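Alpha-galactosidase (PDB 3A5V) hydrolyses terminal alpha-galactosyl residues as an N-glycosylated, tetrameric family 27 glycoside hydrolase. Local coordinates at residues A[50-56]-A[66-72]; A[293-298]-A[316-320]; A[354-360]-A[370-376]. All blocks are in the same frame, centred on the assembly; numbering follows the deposited sequence.

Contact 1 of 3, residues A[50-56]-A[66-72]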
loop_
_atom_site.group_PDB
_atom_site.type_symbol
_atom_site.label_atom_id
_atom_site.label_comp_id
_atom_site.label_asym_id
_atom_site.label_seq_id
_atom_site.Cartn_x
_atom_site.Cartn_y
_atom_site.Cartn_z
ATOM N N ILE A 50 -0.413 35.720 -2.998
ATOM C CA ILE A 50 0.424 35.776 -4.187
ATOM C C ILE A 50 0.935 34.353 -4.424
ATOM O O ILE A 50 1.645 33.799 -3.568
ATOM C CB ILE A 50 1.627 36.763 -3.977
ATOM C CG1 ILE A 50 1.112 38.192 -3.680
ATOM C CG2 ILE A 50 2.616 36.704 -5.161
ATOM C CD1 ILE A 50 2.240 39.188 -3.241
ATOM N N ASP A 51 0.556 33.756 -5.556
ATOM C CA ASP A 51 0.912 32.354 -5.821
ATOM C C ASP A 51 2.310 32.257 -6.475
ATOM O O ASP A 51 3.142 33.144 -6.280
ATOM C CB ASP A 51 -0.180 31.657 -6.658
ATOM C CG ASP A 51 -0.194 30.150 -6.446
ATOM O OD1 ASP A 51 -0.649 29.712 -5.364
ATOM O OD2 ASP A 51 0.271 29.414 -7.357
ATOM N N ASP A 52 2.567 31.200 -7.255
ATOM C CA ASP A 52 3.892 30.938 -7.830
ATOM C C ASP A 52 4.281 32.043 -8.840
ATOM O O ASP A 52 3.412 32.756 -9.354
ATOM C CB ASP A 52 3.839 29.582 -8.562
ATOM C CG ASP A 52 5.204 28.861 -8.660
ATOM O OD1 ASP A 52 6.255 29.409 -8.227
ATOM O OD2 ASP A 52 5.195 27.704 -9.178
ATOM N N CYS A 53 5.580 32.145 -9.136
ATOM C CA CYS A 53 6.144 32.990 -10.227
ATOM C C CYS A 53 6.386 34.455 -9.809
ATOM O O CYS A 53 6.561 35.321 -10.670
ATOM C CB CYS A 53 5.311 32.865 -11.518
ATOM S SG CYS A 53 6.265 33.012 -13.055
ATOM N N TRP A 54 6.436 34.712 -8.497
ATOM C CA TRP A 54 6.845 36.023 -7.964
ATOM C C TRP A 54 8.371 36.135 -7.836
ATOM O O TRP A 54 8.894 37.237 -7.728
ATOM C CB TRP A 54 6.201 36.302 -6.591
ATOM C CG TRP A 54 6.542 35.290 -5.505
ATOM C CD1 TRP A 54 5.787 34.195 -5.138
ATOM C CD2 TRP A 54 7.695 35.280 -4.646
ATOM N NE1 TRP A 54 6.404 33.509 -4.132
ATOM C CE2 TRP A 54 7.572 34.149 -3.798
ATOM C CE3 TRP A 54 8.820 36.117 -4.507
ATOM C CZ2 TRP A 54 8.532 33.829 -2.821
ATOM C CZ3 TRP A 54 9.781 35.793 -3.554
ATOM C CH2 TRP A 54 9.638 34.653 -2.725
ATOM N N GLN A 55 9.056 34.989 -7.858
ATOM C CA GLN A 55 10.455 34.870 -7.447
ATOM C C GLN A 55 11.441 35.485 -8.439
ATOM O O GLN A 55 11.260 35.394 -9.647
ATOM C CB GLN A 55 10.845 33.394 -7.225
ATOM C CG GLN A 55 10.070 32.666 -6.113
ATOM C CD GLN A 55 8.747 32.063 -6.597
ATOM O OE1 GLN A 55 8.250 32.407 -7.665
ATOM N NE2 GLN A 55 8.191 31.143 -5.814
ATOM N N LYS A 56 12.487 36.103 -7.893
ATOM C CA LYS A 56 13.675 36.455 -8.660
ATOM C C LYS A 56 14.377 35.159 -9.091
ATOM O O LYS A 56 14.195 34.094 -8.466
ATOM C CB LYS A 56 14.601 37.320 -7.786
ATOM C CG LYS A 56 15.687 38.080 -8.545
ATOM C CD LYS A 56 16.341 39.122 -7.637
ATOM C CE LYS A 56 17.631 39.664 -8.261
ATOM N NZ LYS A 56 18.142 40.782 -7.433
ATOM N N LEU A 66 14.582 37.304 -3.088
ATOM C CA LEU A 66 13.747 38.478 -3.301
ATOM C C LEU A 66 12.776 38.242 -4.462
ATOM O O LEU A 66 12.850 37.218 -5.153
ATOM C CB LEU A 66 14.636 39.724 -3.531
ATOM C CG LEU A 66 15.628 40.103 -2.410
ATOM C CD1 LEU A 66 16.427 41.362 -2.823
ATOM C CD2 LEU A 66 14.930 40.327 -1.068
ATOM N N ALA A 67 11.849 39.180 -4.657
ATOM C CA ALA A 67 10.886 39.092 -5.743
ATOM C C ALA A 67 11.490 39.564 -7.066
ATOM O O ALA A 67 12.467 40.319 -7.071
ATOM C CB ALA A 67 9.642 39.901 -5.416
ATOM N N ASP A 68 10.921 39.107 -8.177
ATOM C CA ASP A 68 11.357 39.563 -9.492
ATOM C C ASP A 68 11.265 41.094 -9.579
ATOM O O ASP A 68 10.180 41.657 -9.401
ATOM C CB ASP A 68 10.544 38.941 -10.621
ATOM C CG ASP A 68 11.032 39.406 -11.991
ATOM O OD1 ASP A 68 12.030 38.857 -12.486
ATOM O OD2 ASP A 68 10.471 40.357 -12.546
ATOM N N PRO A 69 12.408 41.763 -9.841
ATOM C CA PRO A 69 12.431 43.233 -9.857
ATOM C C PRO A 69 11.587 43.883 -10.958
ATOM O O PRO A 69 11.170 45.017 -10.792
ATOM C CB PRO A 69 13.921 43.565 -10.035
ATOM C CG PRO A 69 14.500 42.365 -10.700
ATOM C CD PRO A 69 13.746 41.192 -10.099
ATOM N N THR A 70 11.348 43.193 -12.068
ATOM C CA THR A 70 10.476 43.731 -13.120
ATOM C C THR A 70 9.003 43.688 -12.690
ATOM O O THR A 70 8.294 44.690 -12.784
ATOM C CB THR A 70 10.696 43.028 -14.488
ATOM O OG1 THR A 70 12.004 43.355 -14.999
ATOM C CG2 THR A 70 9.661 43.474 -15.526
ATOM N N LYS A 71 8.562 42.533 -12.197
ATOM C CA LYS A 71 7.184 42.345 -11.750
ATOM C C LYS A 71 6.872 43.121 -10.477
ATOM O O LYS A 71 5.740 43.565 -10.280
ATOM C CB LYS A 71 6.899 40.854 -11.508
ATOM C CG LYS A 71 6.863 39.993 -12.776
ATOM C CD LYS A 71 6.852 38.490 -12.424
ATOM C CE LYS A 71 6.533 37.682 -13.664
ATOM N NZ LYS A 71 6.538 36.208 -13.427
ATOM N N PHE A 72 7.881 43.263 -9.614
ATOM C CA PHE A 72 7.738 43.930 -8.331
ATOM C C PHE A 72 8.825 44.992 -8.157
ATOM O O PHE A 72 9.776 44.784 -7.405
ATOM C CB PHE A 72 7.771 42.898 -7.184
ATOM C CG PHE A 72 6.684 41.850 -7.296
ATOM C CD1 PHE A 72 5.418 42.086 -6.750
ATOM C CD2 PHE A 72 6.918 40.654 -7.978
ATOM C CE1 PHE A 72 4.408 41.128 -6.861
ATOM C CE2 PHE A 72 5.910 39.683 -8.110
ATOM C CZ PHE A 72 4.650 39.921 -7.550
#
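Trp-54 and Asp-68 make the central bond of this contact: the backbone N of Asp-68 donates a hydrogen bond to Trp-54 O at 2.8 Å. Two residues on, Lys-56 N donates to Leu-66 O at 3.0 Å, and the two bonds flank a single beta bridge between Gln-55 and Ala-67. The third bond comes from a side chain. Lys-71, extended beyond CG, sets NZ 2.9 Å from Cys-53 O, in the carbonyl plane; the same ammonium also donates to the carbonyl O of Cys-21, whose sulfur is disulfide-bonded to Cys-53. Asp-68 looks back into its own segment, with OD2 taking the N-H of Lys-71 through its anti lone pair, an Asx motif that steadies the turn. The indole of Trp-54 meets Ala-67 CA at its edge, near the ring plane, while NE1 is satisfied by Tyr-93 O; Gln-55 CG lies over one face of the ring. Below the polar row, Phe-72 CE2 packs 3.7 Å from Trp-54 CB. Both segments belong to the loop that follows strand 47-49 of the (beta/alpha)8 barrel; just after the strand, Asp-51 and Asp-52 hydrogen-bond a Tris molecule, probably from the crystallisation liquor. The loop is thus pinned at its neck by two backbone bonds and by one lysine that ties together the carbonyls of both half-cystines.

Contact 2 of 3, residues A[293-298]-A[316-320]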
loop_
_atom_site.group_PDB
_atom_site.type_symbol
_atom_site.label_atom_id
_atom_site.label_comp_id
_atom_site.label_asym_id
_atom_site.label_seq_id
_atom_site.Cartn_x
_atom_site.Cartn_y
_atom_site.Cartn_z
ATOM N N VAL A 293 -22.408 29.272 7.361
ATOM C CA VAL A 293 -22.256 27.827 7.619
ATOM C C VAL A 293 -20.771 27.461 7.731
ATOM O O VAL A 293 -20.364 26.763 8.663
ATOM C CB VAL A 293 -22.950 26.960 6.514
ATOM C CG1 VAL A 293 -22.506 25.475 6.615
ATOM C CG2 VAL A 293 -24.471 27.096 6.610
ATOM N N ASN A 294 -19.970 27.938 6.774
ATOM C CA ASN A 294 -18.520 27.703 6.772
ATOM C C ASN A 294 -17.864 28.288 8.027
ATOM O O ASN A 294 -16.966 27.682 8.624
ATOM C CB ASN A 294 -17.894 28.297 5.485
ATOM C CG ASN A 294 -16.367 28.071 5.398
ATOM O OD1 ASN A 294 -15.582 28.983 5.649
ATOM N ND2 ASN A 294 -15.954 26.852 5.023
ATOM N N GLN A 295 -18.369 29.443 8.450
ATOM C CA GLN A 295 -17.783 30.204 9.559
ATOM C C GLN A 295 -18.466 29.896 10.895
ATOM O O GLN A 295 -18.225 30.581 11.894
ATOM C CB GLN A 295 -17.871 31.706 9.239
ATOM C CG GLN A 295 -17.049 32.082 7.996
ATOM C CD GLN A 295 -15.550 31.902 8.217
ATOM O OE1 GLN A 295 -14.957 32.590 9.054
ATOM N NE2 GLN A 295 -14.930 30.958 7.481
ATOM N N ASP A 296 -19.309 28.867 10.909
ATOM C CA ASP A 296 -20.073 28.508 12.119
ATOM C C ASP A 296 -19.217 28.221 13.363
ATOM O O ASP A 296 -18.209 27.507 13.291
ATOM C CB ASP A 296 -20.996 27.312 11.845
ATOM C CG ASP A 296 -21.808 26.928 13.062
ATOM O OD1 ASP A 296 -22.818 27.605 13.343
ATOM O OD2 ASP A 296 -21.413 25.967 13.757
ATOM N N SER A 297 -19.659 28.737 14.512
ATOM C CA SER A 297 -18.906 28.616 15.775
ATOM C C SER A 297 -18.740 27.204 16.341
ATOM O O SER A 297 -17.882 26.982 17.204
ATOM C CB SER A 297 -19.505 29.554 16.843
ATOM O OG SER A 297 -20.822 29.143 17.151
ATOM N N SER A 298 -19.536 26.242 15.876
ATOM C CA SER A 298 -19.326 24.848 16.278
ATOM C C SER A 298 -18.170 24.173 15.541
ATOM O O SER A 298 -17.762 23.081 15.928
ATOM C CB SER A 298 -20.611 24.020 16.130
ATOM O OG SER A 298 -21.601 24.543 16.998
ATOM N N GLY A 316 -24.834 18.044 9.401
ATOM C CA GLY A 316 -23.877 18.487 10.400
ATOM C C GLY A 316 -24.446 19.456 11.414
ATOM O O GLY A 316 -25.391 20.160 11.130
ATOM N N ASN A 317 -23.869 19.502 12.605
ATOM C CA ASN A 317 -24.301 20.499 13.592
ATOM C C ASN A 317 -23.804 21.904 13.303
ATOM O O ASN A 317 -22.663 22.103 12.826
ATOM C CB ASN A 317 -23.756 20.136 14.978
ATOM C CG ASN A 317 -24.102 18.730 15.393
ATOM O OD1 ASN A 317 -23.250 17.848 15.371
ATOM N ND2 ASN A 317 -25.356 18.510 15.766
ATOM N N LEU A 318 -24.671 22.860 13.639
ATOM C CA LEU A 318 -24.360 24.283 13.648
ATOM C C LEU A 318 -24.649 24.822 15.060
ATOM O O LEU A 318 -25.117 24.075 15.930
ATOM C CB LEU A 318 -25.201 25.016 12.599
ATOM C CG LEU A 318 -25.058 24.610 11.120
ATOM C CD1 LEU A 318 -26.106 25.339 10.272
ATOM C CD2 LEU A 318 -23.642 24.865 10.596
ATOM N N ALA A 319 -24.362 26.101 15.288
ATOM C CA ALA A 319 -24.472 26.697 16.632
ATOM C C ALA A 319 -25.934 26.689 17.120
ATOM O O ALA A 319 -26.868 26.608 16.312
ATOM C CB ALA A 319 -23.918 28.134 16.612
ATOM N N ASN A 320 -26.128 26.733 18.438
ATOM C CA ASN A 320 -27.478 26.894 19.023
ATOM C C ASN A 320 -28.461 25.794 18.638
ATOM O O ASN A 320 -29.649 26.054 18.343
ATOM C CB ASN A 320 -28.050 28.268 18.669
ATOM C CG ASN A 320 -27.085 29.387 18.978
ATOM O OD1 ASN A 320 -26.830 30.257 18.138
ATOM N ND2 ASN A 320 -26.502 29.353 20.171
HETATM O O HOH W 1 -20.433 23.825 12.538
HETATM O O HOH W 2 -23.195 22.704 17.996
#
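Asp-296 reaches over to Ala-319 with its carboxylate: OD1 takes the backbone N-H of Ala-319 at 2.9 Å, met on the syn side and 15° out of the carboxylate plane. CG swings anti to the backbone N (chi1 -179°), which carries the group across to the backbone of Ala-319 and lays it against Leu-318, whose CD2 sits 3.7 Å from Asp-296 CG. OD2 accepts from Ser-298 N at 2.8 Å, from above the carboxylate plane, closing an Asx turn, and a water 2.7 Å from OD2 also lies within bonding distance of Asn-317 O. This is a seam between domains, joining the chain just after helix 288-294 of the barrel domain to strand 311-318 of the C-terminal beta sandwich; Asp-296, Leu-318 and Ala-319 also line the site of a bound polyether, probably from the crystallisation liquor. With an alanine here in place of Asp-296 the carboxylate is gone, and the N-H of Ala-319 would probably lose its acceptor and the turn at Ser-298 its tie. A second water links Ser-298 OG with Leu-318 O. Farther in, Val-293 CG1 lies 4.2 Å from Leu-318 CD2. Behind them, Asn-294 and Gln-295 anchor the helix end to the barrel through Ser-266 and Thr-8.

Contact 3 of 3, residues A[354-360]-A[370-376]. With NAG (2-acetamido-2-deoxy-beta-D-glucopyranose), chain D.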
loop_
_atom_site.group_PDB
_atom_site.type_symbol
_atom_site.label_atom_id
_atom_site.label_comp_id
_atom_site.label_asym_id
_atom_site.label_seq_id
_atom_site.Cartn_x
_atom_site.Cartn_y
_atom_site.Cartn_z
ATOM N N SER A 354 -38.769 11.440 15.607
ATOM C CA SER A 354 -39.064 11.645 14.183
ATOM C C SER A 354 -40.315 12.482 13.949
ATOM O O SER A 354 -40.482 13.053 12.872
ATOM C CB SER A 354 -39.144 10.318 13.408
ATOM O OG SER A 354 -39.883 9.344 14.114
ATOM N N SER A 355 -41.184 12.587 14.958
ATOM C CA SER A 355 -42.404 13.410 14.824
ATOM C C SER A 355 -42.184 14.890 15.157
ATOM O O SER A 355 -43.099 15.690 15.024
ATOM C CB SER A 355 -43.536 12.870 15.704
ATOM O OG SER A 355 -43.234 13.066 17.077
ATOM N N ARG A 356 -40.976 15.252 15.587
ATOM C CA ARG A 356 -40.679 16.633 16.001
ATOM C C ARG A 356 -40.839 17.599 14.831
ATOM O O ARG A 356 -40.226 17.409 13.771
ATOM C CB ARG A 356 -39.263 16.725 16.591
ATOM C CG ARG A 356 -38.841 18.111 17.100
ATOM C CD ARG A 356 -39.252 18.384 18.530
ATOM N NE ARG A 356 -38.940 17.282 19.448
ATOM C CZ ARG A 356 -37.893 17.247 20.271
ATOM N NH1 ARG A 356 -37.033 18.252 20.307
ATOM N NH2 ARG A 356 -37.711 16.203 21.073
ATOM N N SER A 357 -41.678 18.614 15.030
ATOM C CA SER A 357 -41.928 19.658 14.027
ATOM C C SER A 357 -40.838 20.703 14.114
ATOM O O SER A 357 -40.585 21.253 15.195
ATOM C CB SER A 357 -43.305 20.322 14.250
ATOM O OG SER A 357 -43.487 21.395 13.341
ATOM N N ILE A 358 -40.196 20.978 12.975
ATOM C CA ILE A 358 -39.013 21.843 12.925
ATOM C C ILE A 358 -39.080 22.714 11.670
ATOM O O ILE A 358 -39.434 22.230 10.589
ATOM C CB ILE A 358 -37.677 21.008 12.921
ATOM C CG1 ILE A 358 -37.567 20.122 14.172
ATOM C CG2 ILE A 358 -36.431 21.916 12.824
ATOM C CD1 ILE A 358 -36.471 19.043 14.063
ATOM N N GLU A 359 -38.749 23.996 11.829
ATOM C CA GLU A 359 -38.686 24.918 10.705
ATOM C C GLU A 359 -37.412 24.680 9.901
ATOM O O GLU A 359 -36.319 24.571 10.466
ATOM C CB GLU A 359 -38.704 26.384 11.164
ATOM C CG GLU A 359 -38.734 27.344 9.970
ATOM C CD GLU A 359 -38.535 28.823 10.316
ATOM O OE1 GLU A 359 -38.276 29.164 11.484
ATOM O OE2 GLU A 359 -38.618 29.641 9.373
ATOM N N VAL A 360 -37.568 24.633 8.582
ATOM C CA VAL A 360 -36.442 24.411 7.674
ATOM C C VAL A 360 -36.312 25.621 6.762
ATOM O O VAL A 360 -37.300 26.061 6.155
ATOM C CB VAL A 360 -36.652 23.142 6.810
ATOM C CG1 VAL A 360 -35.441 22.925 5.863
ATOM C CG2 VAL A 360 -36.872 21.911 7.710
ATOM N N GLY A 370 -40.986 26.650 5.869
ATOM C CA GLY A 370 -42.028 26.276 6.822
ATOM C C GLY A 370 -41.565 25.156 7.739
ATOM O O GLY A 370 -40.375 24.824 7.769
ATOM N N ASN A 371 -42.503 24.586 8.487
ATOM C CA ASN A 371 -42.217 23.499 9.417
ATOM C C ASN A 371 -42.484 22.143 8.779
ATOM O O ASN A 371 -43.397 22.007 7.956
ATOM C CB ASN A 371 -43.077 23.633 10.679
ATOM C CG ASN A 371 -42.459 24.552 11.728
ATOM O OD1 ASN A 371 -41.990 25.647 11.409
ATOM N ND2 ASN A 371 -42.471 24.094 12.994
ATOM N N PHE A 372 -41.695 21.148 9.184
ATOM C CA PHE A 372 -41.795 19.775 8.698
ATOM C C PHE A 372 -41.627 18.828 9.889
ATOM O O PHE A 372 -40.987 19.195 10.879
ATOM C CB PHE A 372 -40.658 19.491 7.693
ATOM C CG PHE A 372 -40.747 20.291 6.422
ATOM C CD1 PHE A 372 -40.312 21.618 6.382
ATOM C CD2 PHE A 372 -41.274 19.717 5.264
ATOM C CE1 PHE A 372 -40.400 22.368 5.204
ATOM C CE2 PHE A 372 -41.368 20.462 4.076
ATOM C CZ PHE A 372 -40.928 21.789 4.050
ATOM N N SER A 373 -42.196 17.625 9.787
ATOM C CA SER A 373 -41.877 16.519 10.697
ATOM C C SER A 373 -41.534 15.295 9.864
ATOM O O SER A 373 -41.937 15.212 8.698
ATOM C CB SER A 373 -43.019 16.224 11.680
ATOM O OG SER A 373 -44.157 15.766 11.000
ATOM N N ASN A 374 -40.782 14.372 10.473
ATOM C CA ASN A 374 -40.490 13.037 9.928
ATOM C C ASN A 374 -39.485 12.975 8.773
ATOM O O ASN A 374 -38.534 12.195 8.824
ATOM C CB ASN A 374 -41.785 12.314 9.517
ATOM C CG ASN A 374 -42.617 11.876 10.715
ATOM O OD1 ASN A 374 -43.559 12.559 11.087
ATOM N ND2 ASN A 374 -42.259 10.747 11.327
ATOM N N HIS A 375 -39.723 13.779 7.732
ATOM C CA HIS A 375 -38.893 13.755 6.520
ATOM C C HIS A 375 -39.172 15.025 5.727
ATOM O O HIS A 375 -40.194 15.690 5.940
ATOM C CB HIS A 375 -39.236 12.542 5.638
ATOM C CG HIS A 375 -40.651 12.553 5.142
ATOM N ND1 HIS A 375 -41.621 11.722 5.652
ATOM C CD2 HIS A 375 -41.266 13.321 4.209
ATOM C CE1 HIS A 375 -42.773 11.968 5.052
ATOM N NE2 HIS A 375 -42.585 12.941 4.178
ATOM N N ILE A 376 -38.274 15.341 4.801
ATOM C CA ILE A 376 -38.521 16.417 3.853
ATOM C C ILE A 376 -38.170 15.928 2.439
ATOM O O ILE A 376 -37.137 15.287 2.240
ATOM C CB ILE A 376 -37.701 17.691 4.224
ATOM C CG1 ILE A 376 -38.071 18.870 3.294
ATOM C CG2 ILE A 376 -36.183 17.376 4.249
ATOM C CD1 ILE A 376 -37.541 20.237 3.765
HETATM C C1 NAG D . -41.947 24.969 14.019
HETATM C C2 NAG D . -42.824 24.650 15.244
HETATM C C3 NAG D . -42.310 25.377 16.491
HETATM C C4 NAG D . -40.823 25.091 16.708
HETATM C C5 NAG D . -40.037 25.329 15.406
HETATM C C6 NAG D . -38.565 24.940 15.572
HETATM C C7 NAG D . -45.199 24.106 15.189
HETATM C C8 NAG D . -46.569 24.502 14.705
HETATM N N2 NAG D . -44.219 24.988 14.997
HETATM O O3 NAG D . -43.041 24.971 17.629
HETATM O O4 NAG D . -40.308 25.964 17.697
HETATM O O5 NAG D . -40.610 24.612 14.339
HETATM O O6 NAG D . -37.826 25.307 14.432
HETATM O O7 NAG D . -45.030 23.017 15.757
#
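The ring of Phe-372 carries Ile-376 CD1 over the centre of one face, 3.6 Å above its plane, and has Ile-358 O at its edge, near the plane. Val-360 crosses the phenylalanine side chain at about a right angle, with CG2 3.7 Å from Phe-372 CD1, and its other methyl, CG1, meets Ile-376 CD1 tip to tip. The second flat group is the amide of Asn-371, which bears an N-acetylglucosamine on ND2. The remaining N-H of that nitrogen points to Ser-357 OG at 2.9 Å and 171°, the oxygen lying in the amide plane, a bond that probably helps keep the glycosylated amide from turning. Ser-357 presents the oxygen because OG stands anti to the backbone N (chi1 175°). Glu-359 runs across Asn-371 at about a right angle, CB 3.4 Å from Asn-371 OD1, with its carboxylate plane tilted 20° from the amide; OE2 is held by Ser-368. The sugar gets a further bond, from Glu-359 N to its O6 at 3.1 Å.

Beneath these groups the backbones form the beta hairpin of strands 358-362 and 367-372. Ile-358 and Phe-372 are an antiparallel hydrogen-bonded pair, each N donating to the other's O, and Val-360 N reaches Gly-370 O at 2.9 Å. Glu-359 and Asn-371 make the neighbouring non-hydrogen-bonded pair. The hairpin therefore has a polar, sugar-bearing side around Asn-371 and Glu-359 and an apolar one around Phe-372 and Ile-358, and the backbone bond from Glu-359 N probably helps hold the first sugar against the sheet, beyond its covalent link.

Contact 1 lies in the barrel domain and contact 3 in the beta sandwich, on opposite sides of the chain's centre with their own centres about 55 Å apart; contact 2 joins the two domains, its centre about 20 Å from that of contact 3. All three are partly buried, but contact 1 has the largest share of buried residues. Contacts 2 and 3 reach the same antiparallel sheet, through strand 311-318 and through the hairpin of strands 358-362 and 367-372. Contact 1 closes a loop with backbone bonds and a lysine, contact 2 turns mainly on one carboxylate, with waters and a small apolar contact beside it, and contact 3 combines regular strand pairing with a covalently attached glycan.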